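Local structure of sugar ABC transporter (Agrobacterium radiobacter, 4RXT) at residues G61-I66 against K85-I90; P79-A84 against S98-S103; E132-I137 against N191-G196; T179-M184 against G209-E214. The protein binds a sugar, here arabinose in its pyranose form, between its two lobes and probably serves an ABC transporter in carbohydrate uptake. All blocks are in the same frame, centred on the assembly; numbering follows the deposited sequence.

Interaction 1. Residues G61-I66 against K85-I90; sequences GKPAAI and KSVPII
P88 and P63 present their five-membered rings to the opposite segment, at the start of a parallel strand pair in the sheet of the N-terminal lobe, built in the Rossmann-like manner of the type I periplasmic binding fold. A64 O sits against CD and CG of the P88 ring, nearest CD at 3.3 Å, while P88 CG lies 4.1 Å from A65 CB, so this ring meets both a carbonyl oxygen and a methyl group. P63 in turn offers CG to V87 CG1 at 4.0 Å and CD to V87 CG2, the two side chains crossing at about a right angle. Helix 77-84 lies on the crossover between the two strands. I66 provides both backbone bonds of the bridge: its N donates to P88 O at 3.0 Å, and its O accepts from I90 N at 2.8 Å, the latter bond almost straight (176° at the hydrogen). A CA-H...O contact from A65 CA to P88 O, 3.3 Å, gives that carbonyl a second approach. V87 illustrates how one branch can serve several neighbours. With CG1 anti to its backbone N (chi1 -179°), that methyl lies 3.6 Å from A65 CA and also touches CG1 and CD1 of I66. Helix 48-60 packs against I66 through L55 and V59, whereas A260 of helix 249-264 touches A65 and I90. I66 and I89 run alongside each other in the same direction, with I89 CD1 4.0 Å from I66 CB.

Interaction 2. Residues P79-A84 against S98-S103; sequences PVDEAA and SKAFKS
S98 reaches D81 with its hydroxyl, joining helix 77-84 to the loop between strands 89-92 and 103-106 of the N-terminal lobe, and the same oxygen closes an ST turn. Three kinds of interaction make up the contact. The polar part centres on D81 OD1. S98 OG, anti to its backbone N (chi1 175°), donates to this oxygen at 2.6 Å, coming from above the carboxylate plane, 38° out of it. A water donates a second bond to D81 OD1 at 2.8 Å and accepts from K99 N, bridging helix and loop. The turn itself is made by A100 N, which donates to S98 OG at 3.0 Å, and the hydroxyl thus links carboxylate and turn as donor and acceptor at once. V80 CG1 lies beside this polar group, in van der Waals contact with S98 OG at 3.6 Å. The apolar part is small and close: A84 CB and A100 CB meet methyl to methyl at 3.5 Å. The aromatic part is a CH-pi contact. V80 crosses F101 at about a right angle and sets CG1 over one ring face, 4.0 Å from the centroid and 19° off the ring normal. F101 also packs on I89 of strand 89-92 and stacks edge-to-face with F104. The V80 methyl is displaced toward the rim of the F101 ring, with V80 CG1 3.9 Å from F101 CZ.

Interaction 3. Residues E132-I137 against N191-G196; sequences EGDVVI and NPKIVG
D134 leans over the turn that ends in I194, and its CB, CG and OD2 each meet something there. CB lies 3.7 Å from K193 O and also near I194 CA. CG, set anti to the carbonyl carbon (chi1 -66°), comes within 4.1 Å of K193 CB. At the tip, D134 OD2 lies 3.4 Å from that same K193 CB and accepts a bond from N191 ND2 at 3.3 Å, which arrives on the anti side, 26° out of the carboxylate plane. K193 NZ makes no contact with the carboxylate, though its nearby positive charge may help stabilise the anion. The turn is organised by N191 itself: OD1 accepts from K193 N in an Asx turn, and a type I beta turn runs on to I194. The backbones pair in parallel at V135 and G196. V195 N donates to D134 O at 2.8 Å and V136 N to G196 O at 3.0 Å, while a water joins D134 N to K193 O. Even so, the two short strand segments diverge by 67°. On the apolar side, V136 and I194 cross at about a right angle, CG1 of the valine 3.7 Å from I194 CD1. The pair belongs to the central sheet of the C-terminal lobe, where strand 133-139 lies between 165-172 and 194-199. V135 and V195 pack on helix 109-128 through I124, whereas V136 and I194 both touch L187 of helix 177-190.

Interaction 4. Residues T179-M184 against G209-E214; sequences TGLNIM and GQAIAE
A211 forms the inner, buried part of this contact, its single methyl facing both L181 and M184 where two helices of the C-terminal lobe cross. Helices 177-190 and 202-214 precede and follow strand 194-199 in the alternating alpha/beta order of this Rossmann-like lobe. The two short segments approach to 8.4 Å between axes and cross at -54°, a close packing permitted by the small residue at the crossing. A211 CB lies 3.8 Å from M184 CG and 3.9 Å from L181 O, and it also touches L181 CG at 4.1 Å. M184 holds CG anti to its backbone N (chi1 -177°), which places that carbon against the alanine; the rest of its chain bends at chi2 and chi3, and its sulphur end turns off toward the sheet, where it meets V136 of strand 133-139. On the same buried side, M184 CG also reaches I212 CD1 at 4.2 Å, the two side chains meeting at a slant. Packing stays close further out, where L181 slants across Q210, its CD1 against Q210 CG at 3.6 Å. The loose edge is at the exposed E214, which the same methyl of L181 approaches only through E214 OE1, at 4.0 Å. No hydrogen bond passes between the segments, so the whole contact rests on van der Waals packing, although Q210 also rests on K231 and F235 of helix 230-238. The polar ends of Q210 and E214 are joined within helix 202-214: Q210 NE2 donates to E214 OE2 at 2.8 Å, from 42° out of the carboxylate plane.

Overall arrangement
From the N terminus, the chain first reaches interaction 1, which closes the crossover from strand 66-68 to strand 89-92. Interaction 2 crosses it, since 79-84 lies inside that loop and 98-103 follows it; the two touch where I89 meets A83, F101 and K102, tying helix, strand and loop into one lobe. In the second lobe, 132-137 meets 191-196 more than fifty residues later, and interaction 4, from 179-184 to 209-214, crosses this longer closure. V136 CG2 and M184 CE join interactions 3 and 4, linking sheet and helix layer. The two pairs stand in series, on opposite sides of the chain's centre, one in each lobe.

Interaction 1. Residues G61-I66 against K85-I90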
loop_
_atom_site.group_PDB
_atom_site.type_symbol
_atom_site.label_atom_id
_atom_site.label_comp_id
_atom_site.label_asym_id
_atom_site.label_seq_id
_atom_site.Cartn_x
_atom_site.Cartn_y
_atom_site.Cartn_z
ATOM N N GLY A 61 -27.466 4.812 -2.718
ATOM C CA GLY A 61 -28.162 3.865 -1.826
ATOM C C GLY A 61 -28.386 4.320 -0.387
ATOM O O GLY A 61 -28.966 3.597 0.435
ATOM N N LYS A 62 -27.944 5.531 -0.072
ATOM C CA LYS A 62 -28.203 6.138 1.241
ATOM C C LYS A 62 -27.694 5.301 2.444
ATOM O O LYS A 62 -28.414 5.061 3.425
ATOM C CB LYS A 62 -29.677 6.446 1.408
ATOM C CG LYS A 62 -30.170 7.453 0.384
ATOM C CD LYS A 62 -31.667 7.692 0.534
ATOM C CE LYS A 62 -32.189 8.639 -0.532
ATOM N NZ LYS A 62 -31.735 10.041 -0.292
ATOM N N PRO A 63 -26.426 4.871 2.388
ATOM C CA PRO A 63 -25.909 4.128 3.534
ATOM C C PRO A 63 -25.607 5.062 4.705
ATOM O O PRO A 63 -25.607 6.290 4.531
ATOM C CB PRO A 63 -24.599 3.549 2.982
ATOM C CG PRO A 63 -24.109 4.598 2.025
ATOM C CD PRO A 63 -25.386 5.086 1.355
ATOM N N ALA A 64 -25.323 4.509 5.876
ATOM C CA ALA A 64 -25.021 5.355 7.053
ATOM C C ALA A 64 -23.664 6.032 6.989
ATOM O O ALA A 64 -23.439 7.103 7.577
ATOM C CB ALA A 64 -25.117 4.531 8.334
ATOM N N ALA A 65 -22.734 5.356 6.320
ATOM C CA ALA A 65 -21.404 5.880 6.132
ATOM C C ALA A 65 -20.727 5.033 5.044
ATOM O O ALA A 65 -21.247 3.974 4.683
ATOM C CB ALA A 65 -20.629 5.830 7.434
ATOM N N ILE A 66 -19.590 5.501 4.559
ATOM C CA ILE A 66 -18.779 4.775 3.595
ATOM C C ILE A 66 -17.314 4.841 4.006
ATOM O O ILE A 66 -16.822 5.910 4.418
ATOM C CB ILE A 66 -18.935 5.361 2.147
ATOM C CG1 ILE A 66 -20.344 5.089 1.594
ATOM C CG2 ILE A 66 -17.864 4.806 1.196
ATOM C CD1 ILE A 66 -20.733 5.982 0.429
ATOM N N LYS A 85 -21.497 15.304 0.823
ATOM C CA LYS A 85 -22.708 16.151 0.943
ATOM C C LYS A 85 -23.923 15.404 1.461
ATOM O O LYS A 85 -24.850 16.004 1.977
ATOM C CB LYS A 85 -23.052 16.831 -0.374
ATOM C CG LYS A 85 -21.993 17.838 -0.760
ATOM C CD LYS A 85 -22.188 18.435 -2.127
ATOM C CE LYS A 85 -21.022 19.361 -2.459
ATOM N NZ LYS A 85 -21.355 20.323 -3.567
ATOM N N SER A 86 -23.914 14.092 1.313
ATOM C CA SER A 86 -25.004 13.269 1.847
ATOM C C SER A 86 -24.647 12.072 2.754
ATOM O O SER A 86 -25.510 11.556 3.452
ATOM C CB SER A 86 -25.849 12.772 0.675
ATOM O OG SER A 86 -25.177 11.774 -0.066
ATOM N N VAL A 87 -23.393 11.621 2.727
ATOM C CA VAL A 87 -22.928 10.455 3.489
ATOM C C VAL A 87 -21.558 10.756 4.127
ATOM O O VAL A 87 -20.671 11.252 3.441
ATOM C CB VAL A 87 -22.765 9.228 2.539
ATOM C CG1 VAL A 87 -22.309 7.986 3.293
ATOM C CG2 VAL A 87 -24.072 8.915 1.813
ATOM N N PRO A 88 -21.367 10.473 5.429
ATOM C CA PRO A 88 -20.002 10.621 5.962
ATOM C C PRO A 88 -19.037 9.596 5.386
ATOM O O PRO A 88 -19.367 8.394 5.298
ATOM C CB PRO A 88 -20.137 10.404 7.468
ATOM C CG PRO A 88 -21.459 9.823 7.662
ATOM C CD PRO A 88 -22.311 10.006 6.446
ATOM N N ILE A 89 -17.838 10.090 5.080
ATOM C CA ILE A 89 -16.814 9.314 4.372
ATOM C C ILE A 89 -15.612 9.190 5.270
ATOM O O ILE A 89 -15.098 10.164 5.786
ATOM C CB ILE A 89 -16.393 9.965 3.031
ATOM C CG1 ILE A 89 -17.625 10.415 2.213
ATOM C CG2 ILE A 89 -15.443 9.054 2.239
ATOM C CD1 ILE A 89 -18.539 9.291 1.782
ATOM N N ILE A 90 -15.200 7.943 5.487
ATOM C CA ILE A 90 -14.011 7.615 6.246
ATOM C C ILE A 90 -12.989 7.092 5.233
ATOM O O ILE A 90 -13.278 6.166 4.445
ATOM C CB ILE A 90 -14.328 6.567 7.346
ATOM C CG1 ILE A 90 -15.068 7.214 8.549
ATOM C CG2 ILE A 90 -13.062 5.859 7.799
ATOM C CD1 ILE A 90 -16.425 7.836 8.218
#

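Interaction 2. Residues P79-A84 against S98-S103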
loop_
_atom_site.group_PDB
_atom_site.type_symbol
_atom_site.label_atom_id
_atom_site.label_comp_id
_atom_site.label_asym_id
_atom_site.label_seq_id
_atom_site.Cartn_x
_atom_site.Cartn_y
_atom_site.Cartn_z
ATOM N N PRO A 79 -15.081 13.539 -6.306
ATOM C CA PRO A 79 -16.079 12.536 -5.977
ATOM C C PRO A 79 -16.305 12.395 -4.474
ATOM O O PRO A 79 -17.434 12.226 -4.050
ATOM C CB PRO A 79 -15.501 11.264 -6.605
ATOM C CG PRO A 79 -14.832 11.787 -7.836
ATOM C CD PRO A 79 -14.218 13.079 -7.407
ATOM N N VAL A 80 -15.228 12.479 -3.686
ATOM C CA VAL A 80 -15.389 12.434 -2.245
ATOM C C VAL A 80 -16.130 13.663 -1.721
ATOM O O VAL A 80 -16.998 13.516 -0.854
ATOM C CB VAL A 80 -14.062 12.191 -1.520
ATOM C CG1 VAL A 80 -14.206 12.405 -0.026
ATOM C CG2 VAL A 80 -13.571 10.774 -1.832
ATOM N N ASP A 81 -15.820 14.851 -2.257
ATOM C CA ASP A 81 -16.529 16.074 -1.837
ATOM C C ASP A 81 -18.037 15.883 -2.080
ATOM O O ASP A 81 -18.874 16.238 -1.240
ATOM C CB ASP A 81 -16.053 17.310 -2.625
ATOM C CG ASP A 81 -14.689 17.856 -2.176
ATOM O OD1 ASP A 81 -14.226 17.567 -1.049
ATOM O OD2 ASP A 81 -14.085 18.592 -2.999
ATOM N N GLU A 82 -18.375 15.337 -3.252
ATOM C CA GLU A 82 -19.771 15.145 -3.626
ATOM C C GLU A 82 -20.466 14.151 -2.713
ATOM O O GLU A 82 -21.588 14.402 -2.238
ATOM C CB GLU A 82 -19.912 14.750 -5.100
ATOM C CG GLU A 82 -19.507 15.852 -6.074
ATOM C CD GLU A 82 -20.331 17.105 -5.891
ATOM O OE1 GLU A 82 -21.565 16.972 -5.761
ATOM O OE2 GLU A 82 -19.754 18.210 -5.855
ATOM N N ALA A 83 -19.821 12.991 -2.518
ATOM C CA ALA A 83 -20.347 11.971 -1.621
ATOM C C ALA A 83 -20.613 12.498 -0.211
ATOM O O ALA A 83 -21.645 12.193 0.396
ATOM C CB ALA A 83 -19.396 10.788 -1.555
ATOM N N ALA A 84 -19.689 13.315 0.271
ATOM C CA ALA A 84 -19.725 13.835 1.628
ATOM C C ALA A 84 -20.914 14.747 1.891
ATOM O O ALA A 84 -21.257 14.973 3.057
ATOM C CB ALA A 84 -18.417 14.556 1.966
ATOM N N SER A 98 -9.346 16.022 -1.024
ATOM C CA SER A 98 -10.575 16.393 -0.352
ATOM C C SER A 98 -10.296 16.509 1.137
ATOM O O SER A 98 -9.606 15.696 1.720
ATOM C CB SER A 98 -11.678 15.363 -0.571
ATOM O OG SER A 98 -12.838 15.697 0.203
ATOM N N LYS A 99 -10.890 17.529 1.738
ATOM C CA LYS A 99 -10.840 17.727 3.199
ATOM C C LYS A 99 -12.145 17.238 3.853
ATOM O O LYS A 99 -12.403 17.484 5.038
ATOM C CB LYS A 99 -10.583 19.219 3.573
ATOM C CG LYS A 99 -9.238 19.763 3.136
ATOM C CD LYS A 99 -8.089 19.081 3.871
ATOM C CE LYS A 99 -6.754 19.275 3.152
ATOM N NZ LYS A 99 -5.868 18.089 3.329
ATOM N N ALA A 100 -12.942 16.500 3.093
ATOM C CA ALA A 100 -14.295 16.169 3.543
ATOM C C ALA A 100 -14.358 14.940 4.408
ATOM O O ALA A 100 -15.395 14.688 5.031
ATOM C CB ALA A 100 -15.231 16.000 2.368
ATOM N N PHE A 101 -13.252 14.200 4.470
ATOM C CA PHE A 101 -13.212 12.968 5.262
ATOM C C PHE A 101 -13.432 13.241 6.760
ATOM O O PHE A 101 -12.941 14.203 7.286
ATOM C CB PHE A 101 -11.861 12.270 5.126
ATOM C CG PHE A 101 -11.547 11.749 3.744
ATOM C CD1 PHE A 101 -12.105 10.581 3.268
ATOM C CD2 PHE A 101 -10.679 12.474 2.899
ATOM C CE1 PHE A 101 -11.755 10.088 2.033
ATOM C CE2 PHE A 101 -10.355 11.993 1.651
ATOM C CZ PHE A 101 -10.918 10.813 1.212
ATOM N N LYS A 102 -14.185 12.383 7.419
ATOM C CA LYS A 102 -14.426 12.473 8.864
ATOM C C LYS A 102 -13.310 11.878 9.691
ATOM O O LYS A 102 -13.110 12.216 10.862
ATOM C CB LYS A 102 -15.756 11.804 9.246
ATOM C CG LYS A 102 -16.974 12.436 8.593
ATOM C CD LYS A 102 -17.030 13.923 8.884
ATOM C CE LYS A 102 -18.369 14.532 8.489
ATOM N NZ LYS A 102 -18.377 16.017 8.616
ATOM N N SER A 103 -12.616 10.934 9.086
ATOM C CA SER A 103 -11.435 10.323 9.702
ATOM C C SER A 103 -10.634 9.675 8.612
ATOM O O SER A 103 -11.157 9.421 7.513
ATOM C CB SER A 103 -11.815 9.288 10.773
ATOM O OG SER A 103 -10.695 8.809 11.504
HETATM O O HOH W 1 -12.474 19.315 0.207
#

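Interaction 3. Residues E132-I137 against N191-G196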
loop_
_atom_site.group_PDB
_atom_site.type_symbol
_atom_site.label_atom_id
_atom_site.label_comp_id
_atom_site.label_asym_id
_atom_site.label_seq_id
_atom_site.Cartn_x
_atom_site.Cartn_y
_atom_site.Cartn_z
ATOM N N GLU A 132 27.068 2.405 -1.499
ATOM C CA GLU A 132 27.288 3.027 -2.811
ATOM C C GLU A 132 26.677 2.191 -3.905
ATOM O O GLU A 132 26.610 0.969 -3.817
ATOM C CB GLU A 132 28.749 3.160 -3.108
ATOM C CG GLU A 132 29.432 4.062 -2.118
ATOM C CD GLU A 132 30.357 5.026 -2.810
ATOM O OE1 GLU A 132 31.567 4.742 -2.915
ATOM O OE2 GLU A 132 29.861 6.068 -3.294
ATOM N N GLY A 133 26.247 2.854 -4.958
ATOM C CA GLY A 133 25.800 2.151 -6.121
ATOM C C GLY A 133 24.539 2.730 -6.713
ATOM O O GLY A 133 23.904 3.641 -6.154
ATOM N N ASP A 134 24.189 2.167 -7.861
ATOM C CA ASP A 134 23.015 2.579 -8.624
ATOM C C ASP A 134 21.775 1.872 -8.152
ATOM O O ASP A 134 21.766 0.672 -7.947
ATOM C CB ASP A 134 23.186 2.323 -10.117
ATOM C CG ASP A 134 24.278 3.169 -10.744
ATOM O OD1 ASP A 134 24.819 4.045 -10.044
ATOM O OD2 ASP A 134 24.544 2.973 -11.956
ATOM N N VAL A 135 20.729 2.651 -7.913
ATOM C CA VAL A 135 19.466 2.096 -7.451
ATOM C C VAL A 135 18.318 2.606 -8.305
ATOM O O VAL A 135 18.441 3.616 -9.013
ATOM C CB VAL A 135 19.224 2.408 -5.956
ATOM C CG1 VAL A 135 20.390 1.851 -5.148
ATOM C CG2 VAL A 135 18.955 3.897 -5.668
ATOM N N VAL A 136 17.192 1.899 -8.214
ATOM C CA VAL A 136 15.986 2.222 -8.952
ATOM C C VAL A 136 14.754 2.145 -8.053
ATOM O O VAL A 136 14.766 1.484 -7.036
ATOM C CB VAL A 136 15.800 1.327 -10.212
ATOM C CG1 VAL A 136 17.016 1.434 -11.115
ATOM C CG2 VAL A 136 15.536 -0.116 -9.887
ATOM N N ILE A 137 13.721 2.886 -8.430
ATOM C CA ILE A 137 12.434 2.798 -7.824
ATOM C C ILE A 137 11.415 2.428 -8.908
ATOM O O ILE A 137 11.434 2.932 -10.022
ATOM C CB ILE A 137 12.031 4.086 -7.036
ATOM C CG1 ILE A 137 10.628 3.964 -6.455
ATOM C CG2 ILE A 137 12.161 5.325 -7.892
ATOM C CD1 ILE A 137 10.227 5.059 -5.484
ATOM N N ASN A 191 21.243 -1.484 -17.618
ATOM C CA ASN A 191 22.221 -0.939 -16.677
ATOM C C ASN A 191 22.671 -1.992 -15.686
ATOM O O ASN A 191 22.125 -2.090 -14.576
ATOM C CB ASN A 191 21.740 0.280 -15.913
ATOM C CG ASN A 191 22.894 0.943 -15.111
ATOM O OD1 ASN A 191 24.025 0.417 -15.096
ATOM N ND2 ASN A 191 22.621 2.087 -14.458
ATOM N N PRO A 192 23.707 -2.772 -16.064
ATOM C CA PRO A 192 24.162 -3.821 -15.162
ATOM C C PRO A 192 24.818 -3.322 -13.842
ATOM O O PRO A 192 25.118 -4.132 -12.953
ATOM C CB PRO A 192 25.178 -4.594 -16.025
ATOM C CG PRO A 192 25.658 -3.588 -17.024
ATOM C CD PRO A 192 24.408 -2.840 -17.370
ATOM N N LYS A 193 25.005 -2.008 -13.702
ATOM C CA LYS A 193 25.479 -1.430 -12.434
ATOM C C LYS A 193 24.402 -1.367 -11.326
ATOM O O LYS A 193 24.710 -1.054 -10.177
ATOM C CB LYS A 193 26.041 -0.036 -12.646
ATOM C CG LYS A 193 27.264 0.014 -13.542
ATOM C CD LYS A 193 27.704 1.472 -13.732
ATOM C CE LYS A 193 28.939 1.566 -14.627
ATOM N NZ LYS A 193 29.455 2.948 -14.616
ATOM N N ILE A 194 23.146 -1.665 -11.652
ATOM C CA ILE A 194 22.080 -1.540 -10.644
ATOM C C ILE A 194 22.339 -2.556 -9.517
ATOM O O ILE A 194 22.560 -3.740 -9.800
ATOM C CB ILE A 194 20.699 -1.736 -11.259
ATOM C CG1 ILE A 194 20.347 -0.508 -12.122
ATOM C CG2 ILE A 194 19.650 -1.949 -10.161
ATOM C CD1 ILE A 194 19.225 -0.777 -13.113
ATOM N N VAL A 195 22.369 -2.076 -8.268
ATOM C CA VAL A 195 22.563 -2.957 -7.089
ATOM C C VAL A 195 21.382 -3.014 -6.136
ATOM O O VAL A 195 21.292 -3.844 -5.220
ATOM C CB VAL A 195 23.803 -2.566 -6.263
ATOM C CG1 VAL A 195 25.064 -2.808 -7.062
ATOM C CG2 VAL A 195 23.727 -1.119 -5.814
ATOM N N GLY A 196 20.412 -2.149 -6.375
ATOM C CA GLY A 196 19.303 -1.979 -5.462
ATOM C C GLY A 196 18.019 -1.497 -6.118
ATOM O O GLY A 196 18.055 -0.726 -7.086
HETATM O O HOH W 2 26.375 0.400 -8.831
#

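Interaction 4. Residues T179-M184 against G209-E214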
loop_
_atom_site.group_PDB
_atom_site.type_symbol
_atom_site.label_atom_id
_atom_site.label_comp_id
_atom_site.label_asym_id
_atom_site.label_seq_id
_atom_site.Cartn_x
_atom_site.Cartn_y
_atom_site.Cartn_z
ATOM N N THR A 179 4.218 -6.619 -15.455
ATOM C CA THR A 179 4.877 -5.425 -15.960
ATOM C C THR A 179 6.075 -5.006 -15.084
ATOM O O THR A 179 7.119 -4.646 -15.604
ATOM C CB THR A 179 3.866 -4.293 -16.111
ATOM O OG1 THR A 179 2.756 -4.756 -16.893
ATOM C CG2 THR A 179 4.531 -3.113 -16.813
ATOM N N GLY A 180 5.906 -5.105 -13.767
ATOM C CA GLY A 180 7.023 -4.983 -12.809
ATOM C C GLY A 180 8.206 -5.898 -13.136
ATOM O O GLY A 180 9.383 -5.501 -13.146
ATOM N N LEU A 181 7.855 -7.155 -13.371
ATOM C CA LEU A 181 8.828 -8.136 -13.764
ATOM C C LEU A 181 9.619 -7.713 -15.026
ATOM O O LEU A 181 10.853 -7.742 -15.060
ATOM C CB LEU A 181 8.109 -9.489 -13.901
ATOM C CG LEU A 181 8.993 -10.735 -13.976
ATOM C CD1 LEU A 181 8.160 -11.987 -13.750
ATOM C CD2 LEU A 181 9.694 -10.889 -15.292
ATOM N N ASN A 182 8.888 -7.348 -16.071
ATOM C CA ASN A 182 9.480 -6.919 -17.321
ATOM C C ASN A 182 10.306 -5.637 -17.177
ATOM O O ASN A 182 11.392 -5.576 -17.707
ATOM C CB ASN A 182 8.397 -6.746 -18.391
ATOM C CG ASN A 182 7.773 -8.051 -18.872
ATOM O OD1 ASN A 182 8.312 -9.139 -18.733
ATOM N ND2 ASN A 182 6.603 -7.907 -19.484
ATOM N N ILE A 183 9.807 -4.669 -16.416
ATOM C CA ILE A 183 10.563 -3.432 -16.172
ATOM C C ILE A 183 11.882 -3.796 -15.486
ATOM O O ILE A 183 12.931 -3.327 -15.875
ATOM C CB ILE A 183 9.779 -2.485 -15.300
ATOM C CG1 ILE A 183 8.630 -1.865 -16.095
ATOM C CG2 ILE A 183 10.671 -1.333 -14.858
ATOM C CD1 ILE A 183 7.594 -1.175 -15.246
ATOM N N MET A 184 11.825 -4.668 -14.463
ATOM C CA MET A 184 13.033 -5.001 -13.723
ATOM C C MET A 184 14.071 -5.666 -14.625
ATOM O O MET A 184 15.263 -5.292 -14.613
ATOM C CB MET A 184 12.717 -5.886 -12.497
ATOM C CG MET A 184 13.930 -6.217 -11.638
ATOM S SD MET A 184 14.604 -4.858 -10.645
ATOM C CE MET A 184 15.219 -3.597 -11.707
ATOM N N GLY A 209 10.464 -9.122 -7.285
ATOM C CA GLY A 209 11.002 -10.277 -6.610
ATOM C C GLY A 209 11.092 -11.454 -7.559
ATOM O O GLY A 209 12.107 -12.190 -7.548
ATOM N N GLN A 210 10.038 -11.660 -8.346
ATOM C CA GLN A 210 9.981 -12.769 -9.326
ATOM C C GLN A 210 11.143 -12.645 -10.310
ATOM O O GLN A 210 11.814 -13.605 -10.634
ATOM C CB GLN A 210 8.636 -12.823 -10.042
ATOM C CG GLN A 210 8.365 -14.078 -10.871
ATOM C CD GLN A 210 8.104 -15.325 -10.046
ATOM O OE1 GLN A 210 7.268 -15.323 -9.136
ATOM N NE2 GLN A 210 8.772 -16.402 -10.393
ATOM N N ALA A 211 11.390 -11.440 -10.807
ATOM C CA ALA A 211 12.501 -11.215 -11.745
ATOM C C ALA A 211 13.875 -11.575 -11.140
ATOM O O ALA A 211 14.742 -12.220 -11.781
ATOM C CB ALA A 211 12.538 -9.744 -12.205
ATOM N N ILE A 212 14.078 -11.143 -9.891
ATOM C CA ILE A 212 15.315 -11.454 -9.201
ATOM C C ILE A 212 15.457 -12.962 -8.903
ATOM O O ILE A 212 16.530 -13.530 -9.145
ATOM C CB ILE A 212 15.427 -10.621 -7.911
ATOM C CG1 ILE A 212 15.505 -9.103 -8.257
ATOM C CG2 ILE A 212 16.661 -11.002 -7.090
ATOM C CD1 ILE A 212 16.453 -8.694 -9.372
ATOM N N ALA A 213 14.383 -13.594 -8.425
ATOM C CA ALA A 213 14.380 -15.062 -8.137
ATOM C C ALA A 213 14.683 -15.866 -9.411
ATOM O O ALA A 213 15.556 -16.773 -9.421
ATOM C CB ALA A 213 13.031 -15.500 -7.576
ATOM N N GLU A 214 13.955 -15.562 -10.487
ATOM C CA GLU A 214 14.034 -16.366 -11.714
ATOM C C GLU A 214 15.378 -16.278 -12.384
ATOM O O GLU A 214 15.835 -17.197 -13.025
ATOM C CB GLU A 214 12.937 -15.973 -12.704
ATOM C CG GLU A 214 11.515 -16.374 -12.288
ATOM C CD GLU A 214 10.451 -15.846 -13.239
ATOM O OE1 GLU A 214 10.766 -14.974 -14.095
ATOM O OE2 GLU A 214 9.295 -16.320 -13.096
#